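Local coordinates for protein chitin deacetylase 1 (PDB 5ZNT) that deacetylates chitin, hydrolysing the N-acetamido groups of its N-acetylglucosamine residues with a zinc ion as cofactor, to give chitosan and acetate, at residues A[171-175]-A[190-195]; A[213-218]-A[230-234]; A[176-182]-A[256-262]. The contacts are given in a common frame with arbitrary orientation. Residue numbers count along the deposited sequence, not the author numbering.

This carbohydrate esterase 4 catalytic domain shows how loops are tied to a sheet and a helix end. Contacts 1 and 2 share a mixed sheet, with strands 173-174 and 209-214 neighbours; in contact 3 the loop after strand 173-174 packs against the C-terminal end of helix 243-258. Centres lie about 12 Å (1 to 2, 2 to 3) and 15 Å (1 to 3) apart. In sequence contact 1 precedes contact 2, contacts 1 and 3 alternate, and contact 2 falls between the segments of contact 3. Glu215 couples all three, accepting hydrogen bonds from His195 and Leu176. They reach from the Met233 side chain, about 7 Å from the zinc, to contact 3, remote from the active site.

Contact 1. Residues A[171-175]-A[190-195]; sequences TITAP and MPHRCH
His195, Pro175 and His192 supply most of the buried surface where a loop packs against a short strand. Residues 172-175 are extended (phi -60 to -107°, psi 127 to 149°), and the closest CA pair is Thr173 with His195, 6.1 Å apart. His195, chi1 t, offers a ring face to Pro175: CB of Pro175 sits 3.8 Å from the ring centroid, 15° off the normal, a CH-pi contact, while Thr173 CG2 meets the ring edge at His195 CD2, 3.8 Å away. Its NE2 is hydrogen-bonded to Glu215. His192, chi1 p, sets a ring face against Ala174, whose CB is 4.0 Å from the centroid and 1° off the normal; ND1 of His192 donates to Arg193 O at 2.8 Å, and NE2 pairs with Tyr184. Strand 173-174 runs parallel to strand 209-214 in the mixed sheet, joined to it by backbone hydrogen bonds, whereas no direct hydrogen bond joins it to the loop; two waters bridge their backbones. One accepts from Thr173 N (3.1 Å) and donates to His195 O (2.8 Å); the second donates to Thr173 O (2.7 Å) and accepts from His195 N (2.8 Å). Ile172 CG2 lies 3.7 Å from Met190 CE and 3.4 Å from the edge of His192 at CE1. The CA-to-CB bond of Cys194 points away from the strand segment, and its SG forms a disulfide with Cys201.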
loop_
_atom_site.group_PDB
_atom_site.type_symbol
_atom_site.label_atom_id
_atom_site.label_comp_id
_atom_site.label_asym_id
_atom_site.label_seq_id
_atom_site.Cartn_x
_atom_site.Cartn_y
_atom_site.Cartn_z
ATOM N N THR A 171 -0.452 3.254 -7.095
ATOM C CA THR A 171 -1.258 2.701 -8.178
ATOM C C THR A 171 -0.457 2.471 -9.458
ATOM O O THR A 171 -0.819 1.605 -10.255
ATOM C CB THR A 171 -2.427 3.650 -8.491
ATOM O OG1 THR A 171 -3.114 3.985 -7.277
ATOM C CG2 THR A 171 -3.388 3.037 -9.491
ATOM N N ILE A 172 0.623 3.213 -9.659
ATOM C CA ILE A 172 1.378 3.160 -10.906
ATOM C C ILE A 172 2.300 1.951 -10.886
ATOM O O ILE A 172 3.060 1.751 -9.932
ATOM C CB ILE A 172 2.163 4.462 -11.104
ATOM C CG1 ILE A 172 1.170 5.605 -11.320
ATOM C CG2 ILE A 172 3.155 4.319 -12.295
ATOM C CD1 ILE A 172 1.827 6.967 -11.338
ATOM N N THR A 173 2.214 1.120 -11.918
ATOM C CA THR A 173 3.066 -0.055 -12.044
ATOM C C THR A 173 4.294 0.273 -12.892
ATOM O O THR A 173 4.195 1.001 -13.883
ATOM C CB THR A 173 2.280 -1.211 -12.669
ATOM O OG1 THR A 173 1.194 -1.587 -11.789
ATOM C CG2 THR A 173 3.171 -2.370 -12.870
ATOM N N ALA A 174 5.460 -0.243 -12.484
ATOM C CA ALA A 174 6.654 -0.119 -13.311
ATOM C C ALA A 174 6.978 -1.463 -13.922
ATOM O O ALA A 174 7.017 -2.461 -13.197
ATOM C CB ALA A 174 7.856 0.386 -12.493
ATOM N N PRO A 175 7.203 -1.550 -15.230
ATOM C CA PRO A 175 7.487 -2.856 -15.826
ATOM C C PRO A 175 8.730 -3.475 -15.206
ATOM O O PRO A 175 9.636 -2.769 -14.753
ATOM C CB PRO A 175 7.700 -2.540 -17.321
ATOM C CG PRO A 175 8.065 -1.124 -17.367
ATOM C CD PRO A 175 7.306 -0.457 -16.212
ATOM N N MET A 190 7.704 10.946 -14.823
ATOM C CA MET A 190 7.887 9.574 -14.376
ATOM C C MET A 190 9.144 8.988 -15.008
ATOM O O MET A 190 9.383 9.195 -16.208
ATOM C CB MET A 190 6.687 8.709 -14.778
ATOM C CG MET A 190 5.392 9.061 -14.077
ATOM S SD MET A 190 4.008 8.254 -14.893
ATOM C CE MET A 190 4.558 6.569 -14.925
ATOM N N PRO A 191 9.939 8.227 -14.260
ATOM C CA PRO A 191 11.172 7.668 -14.822
ATOM C C PRO A 191 10.960 6.345 -15.541
ATOM O O PRO A 191 11.907 5.562 -15.660
ATOM C CB PRO A 191 12.049 7.467 -13.589
ATOM C CG PRO A 191 11.013 7.083 -12.513
ATOM C CD PRO A 191 9.799 7.930 -12.817
ATOM N N HIS A 192 9.746 6.072 -16.009
ATOM C CA HIS A 192 9.456 4.819 -16.696
ATOM C C HIS A 192 8.192 5.014 -17.510
ATOM O O HIS A 192 7.466 5.992 -17.331
ATOM C CB HIS A 192 9.288 3.650 -15.722
ATOM C CG HIS A 192 8.155 3.837 -14.762
ATOM N ND1 HIS A 192 6.863 3.453 -15.055
ATOM C CD2 HIS A 192 8.120 4.375 -13.519
ATOM C CE1 HIS A 192 6.081 3.744 -14.027
ATOM N NE2 HIS A 192 6.815 4.311 -13.086
ATOM N N ARG A 193 7.945 4.072 -18.417
ATOM C CA ARG A 193 6.775 4.127 -19.280
ATOM C C ARG A 193 5.490 3.940 -18.475
ATOM O O ARG A 193 5.460 3.246 -17.453
ATOM C CB ARG A 193 6.835 3.035 -20.347
ATOM C CG ARG A 193 7.961 3.176 -21.363
ATOM C CD ARG A 193 7.731 2.221 -22.528
ATOM N NE ARG A 193 8.662 2.543 -23.606
ATOM C CZ ARG A 193 9.915 2.104 -23.654
ATOM N NH1 ARG A 193 10.371 1.323 -22.681
ATOM N NH2 ARG A 193 10.712 2.464 -24.664
ATOM N N CYS A 194 4.421 4.557 -18.964
ATOM C CA CYS A 194 3.077 4.252 -18.481
ATOM C C CYS A 194 2.740 2.818 -18.866
ATOM O O CYS A 194 2.658 2.492 -20.053
ATOM C CB CYS A 194 2.075 5.233 -19.079
ATOM S SG CYS A 194 0.449 5.151 -18.265
ATOM N N HIS A 195 2.551 1.955 -17.874
ATOM C CA HIS A 195 2.522 0.514 -18.076
ATOM C C HIS A 195 1.140 -0.045 -17.760
ATOM O O HIS A 195 0.525 0.318 -16.751
ATOM C CB HIS A 195 3.589 -0.162 -17.202
ATOM C CG HIS A 195 3.763 -1.629 -17.463
ATOM N ND1 HIS A 195 4.258 -2.125 -18.650
ATOM C CD2 HIS A 195 3.517 -2.707 -16.677
ATOM C CE1 HIS A 195 4.303 -3.444 -18.587
ATOM N NE2 HIS A 195 3.860 -3.823 -17.399
HETATM O O HOH W 1 0.324 1.683 -14.368
HETATM O O HOH W 2 2.841 2.860 -15.254
#

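Contact 2. Residues A[213-218]-A[230-234]; sequences MNELDR and GCAMV
Two backbone hydrogen bonds hold these segments: Leu216 N donates to Cys231 O at 2.7 Å, almost linearly (176°), and Cys231 N returns one to Leu216 O at 3.0 Å. They make a single antiparallel hydrogen-bonded bridge, CA to CA 5.2 Å for Leu216 and Cys231, though the touching parts run 119° apart overall; the nearest CA pair is Glu215 with Ala232, 4.3 Å. Glu215, chi1 m and chi2 t, adds a water-mediated link, its OE1 accepting from a water at 2.6 Å that itself accepts from Gly230 N at 3.1 Å; OE2 is hydrogen-bonded to His195. Glu215 CA also makes a CA-H...O contact with Cys231 O, 3.5 Å. Gly230 lies so close that an ideal CB would come within 2.7 Å of Glu215 CB. Farther out, Arg218, chi1 p, lays its CB 4.0 Å from the SG of Cys231, a cysteine disulfide-bonded to Cys237, and Leu216 packs on helix 243-258. Met213 (m, t, p) brings CE to 3.7 Å from the SD of Met233 (m, m, m) and 4.4 Å from Ala232 CB. Met233 also rests on His270 of strand 265-270, its side chain about 7 Å from the bound zinc. Backbone pairing thus joins the chain just beyond strand 209-214 to a disulfide-bearing loop, while apolar contact between Met213 and Met233 packs strand against loop.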
loop_
_atom_site.group_PDB
_atom_site.type_symbol
_atom_site.label_atom_id
_atom_site.label_comp_id
_atom_site.label_asym_id
_atom_site.label_seq_id
_atom_site.Cartn_x
_atom_site.Cartn_y
_atom_site.Cartn_z
ATOM N N MET A 213 4.897 0.510 -7.985
ATOM C CA MET A 213 4.665 -0.926 -7.858
ATOM C C MET A 213 5.523 -1.615 -8.916
ATOM O O MET A 213 5.112 -1.775 -10.063
ATOM C CB MET A 213 3.179 -1.254 -8.015
ATOM C CG MET A 213 2.288 -0.592 -6.938
ATOM S SD MET A 213 0.497 -0.865 -7.210
ATOM C CE MET A 213 0.320 -2.595 -6.831
ATOM N N ASN A 214 6.735 -2.016 -8.518
ATOM C CA ASN A 214 7.600 -2.777 -9.414
ATOM C C ASN A 214 6.993 -4.137 -9.690
ATOM O O ASN A 214 6.642 -4.867 -8.761
ATOM C CB ASN A 214 8.986 -2.968 -8.796
ATOM C CG ASN A 214 9.781 -1.699 -8.747
ATOM O OD1 ASN A 214 10.270 -1.224 -9.772
ATOM N ND2 ASN A 214 9.935 -1.137 -7.547
ATOM N N GLU A 215 6.897 -4.504 -10.967
ATOM C CA GLU A 215 6.492 -5.864 -11.285
ATOM C C GLU A 215 7.517 -6.850 -10.745
ATOM O O GLU A 215 8.712 -6.563 -10.684
ATOM C CB GLU A 215 6.357 -6.052 -12.794
ATOM C CG GLU A 215 5.157 -5.351 -13.400
ATOM C CD GLU A 215 5.004 -5.708 -14.872
ATOM O OE1 GLU A 215 6.041 -5.942 -15.538
ATOM O OE2 GLU A 215 3.861 -5.763 -15.349
ATOM N N LEU A 216 7.039 -8.013 -10.337
ATOM C CA LEU A 216 7.918 -9.078 -9.900
ATOM C C LEU A 216 8.153 -10.039 -11.067
ATOM O O LEU A 216 7.333 -10.141 -11.981
ATOM C CB LEU A 216 7.326 -9.818 -8.696
ATOM C CG LEU A 216 7.589 -9.251 -7.277
ATOM C CD1 LEU A 216 7.486 -7.765 -7.184
ATOM C CD2 LEU A 216 6.630 -9.892 -6.272
ATOM N N ASP A 217 9.300 -10.720 -11.029
ATOM C CA ASP A 217 9.715 -11.675 -12.059
ATOM C C ASP A 217 9.111 -13.030 -11.718
ATOM O O ASP A 217 9.437 -13.629 -10.689
ATOM C CB ASP A 217 11.246 -11.723 -12.127
ATOM C CG ASP A 217 11.787 -12.673 -13.206
ATOM O OD1 ASP A 217 11.016 -13.365 -13.903
ATOM O OD2 ASP A 217 13.023 -12.716 -13.346
ATOM N N ARG A 218 8.196 -13.502 -12.553
ATOM C CA ARG A 218 7.497 -14.742 -12.250
ATOM C C ARG A 218 8.156 -15.965 -12.884
ATOM O O ARG A 218 7.602 -17.065 -12.791
ATOM C CB ARG A 218 6.060 -14.643 -12.736
ATOM C CG ARG A 218 6.068 -14.542 -14.231
ATOM C CD ARG A 218 4.786 -14.942 -14.824
ATOM N NE ARG A 218 3.884 -13.809 -14.860
ATOM C CZ ARG A 218 2.752 -13.811 -15.544
ATOM N NH1 ARG A 218 2.420 -14.895 -16.248
ATOM N NH2 ARG A 218 1.964 -12.737 -15.524
ATOM N N GLY A 230 6.073 -9.376 -16.256
ATOM C CA GLY A 230 6.094 -9.423 -14.805
ATOM C C GLY A 230 4.682 -9.407 -14.231
ATOM O O GLY A 230 3.680 -9.482 -14.943
ATOM N N CYS A 231 4.604 -9.293 -12.901
ATOM C CA CYS A 231 3.298 -9.203 -12.251
ATOM C C CYS A 231 3.431 -8.342 -11.005
ATOM O O CYS A 231 4.389 -8.499 -10.241
ATOM C CB CYS A 231 2.745 -10.594 -11.894
ATOM S SG CYS A 231 3.944 -11.694 -11.062
ATOM N N ALA A 232 2.489 -7.416 -10.814
ATOM C CA ALA A 232 2.579 -6.511 -9.671
ATOM C C ALA A 232 1.836 -7.080 -8.463
ATOM O O ALA A 232 2.435 -7.295 -7.405
ATOM C CB ALA A 232 2.061 -5.117 -10.056
ATOM N N MET A 233 0.542 -7.347 -8.603
ATOM C CA MET A 233 -0.186 -8.044 -7.549
ATOM C C MET A 233 0.237 -9.501 -7.533
ATOM O O MET A 233 0.287 -10.155 -8.583
ATOM C CB MET A 233 -1.696 -7.935 -7.761
ATOM C CG MET A 233 -2.221 -6.505 -7.880
ATOM S SD MET A 233 -1.899 -5.521 -6.389
ATOM C CE MET A 233 -2.764 -6.513 -5.161
ATOM N N VAL A 234 0.527 -10.019 -6.339
ATOM C CA VAL A 234 1.004 -11.395 -6.249
ATOM C C VAL A 234 -0.002 -12.356 -6.872
ATOM O O VAL A 234 0.376 -13.284 -7.596
ATOM C CB VAL A 234 1.320 -11.766 -4.790
ATOM C CG1 VAL A 234 1.747 -13.219 -4.698
ATOM C CG2 VAL A 234 2.418 -10.858 -4.258
HETATM O O HOH W 3 6.442 -6.755 -17.952
#

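Contact 3. Residues A[176-182]-A[256-262]; sequences LSNPPLW and RHYEQNR. Unlike the reference sequence in segment 176-182: Pro180 (reference Arg), Trp182 (reference Cys).
Arg256, in the last turn of helix 243-258, finds its acceptors in the loop 176-182: NH2 donates to Ser177 O (2.7 Å), and NE to Asn178 OD1 (2.8 Å), with a weak bond from NH2 to the same OD1 (3.4 Å). Arg256 NH2 also donates to a water at 2.7 Å, which accepts from Ser177 N (3.2 Å), and Arg256 NH1 is hydrogen-bonded to Asn253 OD1. Asn178 OD1 takes a further hydrogen bond from Gln260 NE2 (2.9 Å), which donates as well to Arg256 O at 2.9 Å. Leu176 CD1 covers one guanidinium face, 3.5 Å from Arg256 NH2. Here a loop with two consecutive prolines, Pro180 and Trp182 differing from the reference sequence, meets a helix C-terminus: Gln260 N and Arg262 N both bond to His257 O (3.2 and 2.9 Å), Arg262 NE donates to Tyr258 O (3.1 Å), and Arg262 adopts left-handed helical angles (53/35°). The peptide before Pro179 is cis; Pro179 nears Gln260, CA to CA 5.9 Å. Pro180 CG stands over the His257 ring, 3.4 Å from its centroid, a CH-pi contact; His257 ND1 is hydrogen-bonded to Ala263 O. Pro180 O accepts from Asn261 ND2 (2.7 Å), which also donates to Thr25 O, while Asn261 OD1 accepts from Ala263 N. Trp182, chi1 m and chi2 79°, meets Asn261 edge-on, NE1 donating to its O at 3.0 Å, with the indole resting on Met39 of strand 38-45.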
loop_
_atom_site.group_PDB
_atom_site.type_symbol
_atom_site.label_atom_id
_atom_site.label_comp_id
_atom_site.label_asym_id
_atom_site.label_seq_id
_atom_site.Cartn_x
_atom_site.Cartn_y
_atom_site.Cartn_z
ATOM N N LEU A 176 8.731 -4.805 -15.157
ATOM C CA LEU A 176 9.870 -5.585 -14.687
ATOM C C LEU A 176 11.162 -5.034 -15.271
ATOM O O LEU A 176 11.290 -4.880 -16.492
ATOM C CB LEU A 176 9.688 -7.047 -15.081
ATOM C CG LEU A 176 10.836 -7.972 -14.671
ATOM C CD1 LEU A 176 11.010 -7.990 -13.159
ATOM C CD2 LEU A 176 10.665 -9.381 -15.211
ATOM N N SER A 177 12.077 -4.667 -14.380
ATOM C CA SER A 177 13.302 -3.952 -14.693
ATOM C C SER A 177 14.381 -4.453 -13.750
ATOM O O SER A 177 14.087 -4.845 -12.618
ATOM C CB SER A 177 13.177 -2.430 -14.492
ATOM O OG SER A 177 12.262 -1.831 -15.391
ATOM N N ASN A 178 15.628 -4.410 -14.210
ATOM C CA ASN A 178 16.786 -4.687 -13.359
ATOM C C ASN A 178 17.811 -3.577 -13.538
ATOM O O ASN A 178 18.364 -3.420 -14.645
ATOM C CB ASN A 178 17.381 -6.050 -13.678
ATOM C CG ASN A 178 16.460 -7.170 -13.282
ATOM O OD1 ASN A 178 16.215 -7.394 -12.092
ATOM N ND2 ASN A 178 15.922 -7.874 -14.269
ATOM N N PRO A 179 18.077 -2.773 -12.506
ATOM C CA PRO A 179 17.452 -2.938 -11.188
ATOM C C PRO A 179 16.004 -2.408 -11.132
ATOM O O PRO A 179 15.593 -1.677 -12.043
ATOM C CB PRO A 179 18.378 -2.133 -10.270
ATOM C CG PRO A 179 18.935 -1.059 -11.147
ATOM C CD PRO A 179 19.028 -1.647 -12.542
ATOM N N PRO A 180 15.249 -2.800 -10.104
ATOM C CA PRO A 180 13.911 -2.213 -9.893
ATOM C C PRO A 180 14.027 -0.762 -9.453
ATOM O O PRO A 180 15.120 -0.238 -9.216
ATOM C CB PRO A 180 13.302 -3.091 -8.795
ATOM C CG PRO A 180 14.514 -3.601 -8.028
ATOM C CD PRO A 180 15.580 -3.818 -9.090
ATOM N N LEU A 181 12.871 -0.100 -9.323
ATOM C CA LEU A 181 12.834 1.347 -9.129
ATOM C C LEU A 181 12.546 1.700 -7.673
ATOM O O LEU A 181 11.767 1.017 -6.999
ATOM C CB LEU A 181 11.782 1.993 -10.042
ATOM C CG LEU A 181 12.199 2.353 -11.477
ATOM C CD1 LEU A 181 12.716 1.141 -12.229
ATOM C CD2 LEU A 181 11.045 2.996 -12.250
ATOM N N TRP A 182 13.195 2.764 -7.190
ATOM C CA TRP A 182 12.878 3.401 -5.922
ATOM C C TRP A 182 11.626 4.268 -6.087
ATOM O O TRP A 182 11.319 4.714 -7.200
ATOM C CB TRP A 182 14.054 4.269 -5.450
ATOM C CG TRP A 182 15.118 3.462 -4.767
ATOM C CD1 TRP A 182 16.090 2.689 -5.366
ATOM C CD2 TRP A 182 15.296 3.309 -3.352
ATOM N NE1 TRP A 182 16.865 2.078 -4.396
ATOM C CE2 TRP A 182 16.404 2.452 -3.158
ATOM C CE3 TRP A 182 14.644 3.846 -2.228
ATOM C CZ2 TRP A 182 16.851 2.090 -1.889
ATOM C CZ3 TRP A 182 15.090 3.478 -0.964
ATOM C CH2 TRP A 182 16.190 2.616 -0.808
ATOM N N ARG A 256 16.703 -10.133 -6.389
ATOM C CA ARG A 256 16.748 -9.089 -7.408
ATOM C C ARG A 256 16.891 -7.712 -6.769
ATOM O O ARG A 256 17.668 -6.873 -7.238
ATOM C CB ARG A 256 15.485 -9.142 -8.286
ATOM C CG ARG A 256 15.443 -10.275 -9.339
ATOM C CD ARG A 256 14.260 -10.098 -10.316
ATOM N NE ARG A 256 14.141 -8.706 -10.743
ATOM C CZ ARG A 256 13.163 -7.883 -10.369
ATOM N NH1 ARG A 256 12.189 -8.313 -9.563
ATOM N NH2 ARG A 256 13.176 -6.621 -10.790
ATOM N N HIS A 257 16.156 -7.458 -5.683
ATOM C CA HIS A 257 16.270 -6.163 -5.027
ATOM C C HIS A 257 17.522 -6.099 -4.152
ATOM O O HIS A 257 18.303 -5.141 -4.230
ATOM C CB HIS A 257 15.013 -5.893 -4.188
ATOM C CG HIS A 257 13.795 -5.586 -5.006
ATOM N ND1 HIS A 257 13.121 -4.388 -4.910
ATOM C CD2 HIS A 257 13.133 -6.318 -5.935
ATOM C CE1 HIS A 257 12.104 -4.385 -5.758
ATOM N NE2 HIS A 257 12.081 -5.549 -6.384
ATOM N N TYR A 258 17.712 -7.117 -3.309
ATOM C CA TYR A 258 18.767 -7.081 -2.302
ATOM C C TYR A 258 20.154 -7.040 -2.932
ATOM O O TYR A 258 21.055 -6.393 -2.386
ATOM C CB TYR A 258 18.636 -8.296 -1.397
ATOM C CG TYR A 258 19.590 -8.359 -0.231
ATOM C CD1 TYR A 258 19.366 -7.606 0.912
ATOM C CD2 TYR A 258 20.693 -9.214 -0.257
ATOM C CE1 TYR A 258 20.218 -7.680 1.999
ATOM C CE2 TYR A 258 21.569 -9.295 0.825
ATOM C CZ TYR A 258 21.324 -8.522 1.946
ATOM O OH TYR A 258 22.151 -8.582 3.033
ATOM N N GLU A 259 20.338 -7.706 -4.075
ATOM C CA GLU A 259 21.636 -7.772 -4.737
ATOM C C GLU A 259 21.854 -6.643 -5.734
ATOM O O GLU A 259 22.933 -6.573 -6.326
ATOM C CB GLU A 259 21.823 -9.115 -5.467
ATOM C CG GLU A 259 21.456 -10.384 -4.682
ATOM C CD GLU A 259 22.507 -10.850 -3.682
ATOM O OE1 GLU A 259 23.375 -10.037 -3.292
ATOM O OE2 GLU A 259 22.437 -12.033 -3.253
ATOM N N GLN A 260 20.872 -5.763 -5.951
ATOM C CA GLN A 260 21.101 -4.641 -6.865
ATOM C C GLN A 260 21.076 -3.316 -6.116
ATOM O O GLN A 260 22.016 -2.999 -5.383
ATOM C CB GLN A 260 20.080 -4.647 -8.011
ATOM C CG GLN A 260 20.197 -5.906 -8.880
ATOM C CD GLN A 260 19.322 -5.907 -10.116
ATOM O OE1 GLN A 260 19.658 -5.285 -11.133
ATOM N NE2 GLN A 260 18.204 -6.640 -10.056
ATOM N N ASN A 261 20.017 -2.522 -6.276
ATOM C CA ASN A 261 19.968 -1.205 -5.657
ATOM C C ASN A 261 19.158 -1.179 -4.360
ATOM O O ASN A 261 18.913 -0.094 -3.818
ATOM C CB ASN A 261 19.403 -0.185 -6.651
ATOM C CG ASN A 261 17.981 -0.508 -7.067
ATOM O OD1 ASN A 261 17.481 -1.604 -6.796
ATOM N ND2 ASN A 261 17.329 0.430 -7.752
ATOM N N ARG A 262 18.747 -2.335 -3.853
ATOM C CA ARG A 262 17.940 -2.427 -2.624
ATOM C C ARG A 262 16.690 -1.545 -2.671
ATOM O O ARG A 262 16.268 -0.988 -1.652
ATOM C CB ARG A 262 18.773 -2.095 -1.388
ATOM C CG ARG A 262 19.972 -3.019 -1.269
ATOM C CD ARG A 262 20.127 -3.556 0.104
ATOM N NE ARG A 262 21.138 -4.606 0.116
ATOM C CZ ARG A 262 21.999 -4.784 1.109
ATOM N NH1 ARG A 262 21.953 -3.977 2.167
ATOM N NH2 ARG A 262 22.903 -5.763 1.044
HETATM O O HOH W 4 11.091 -5.068 -11.395
#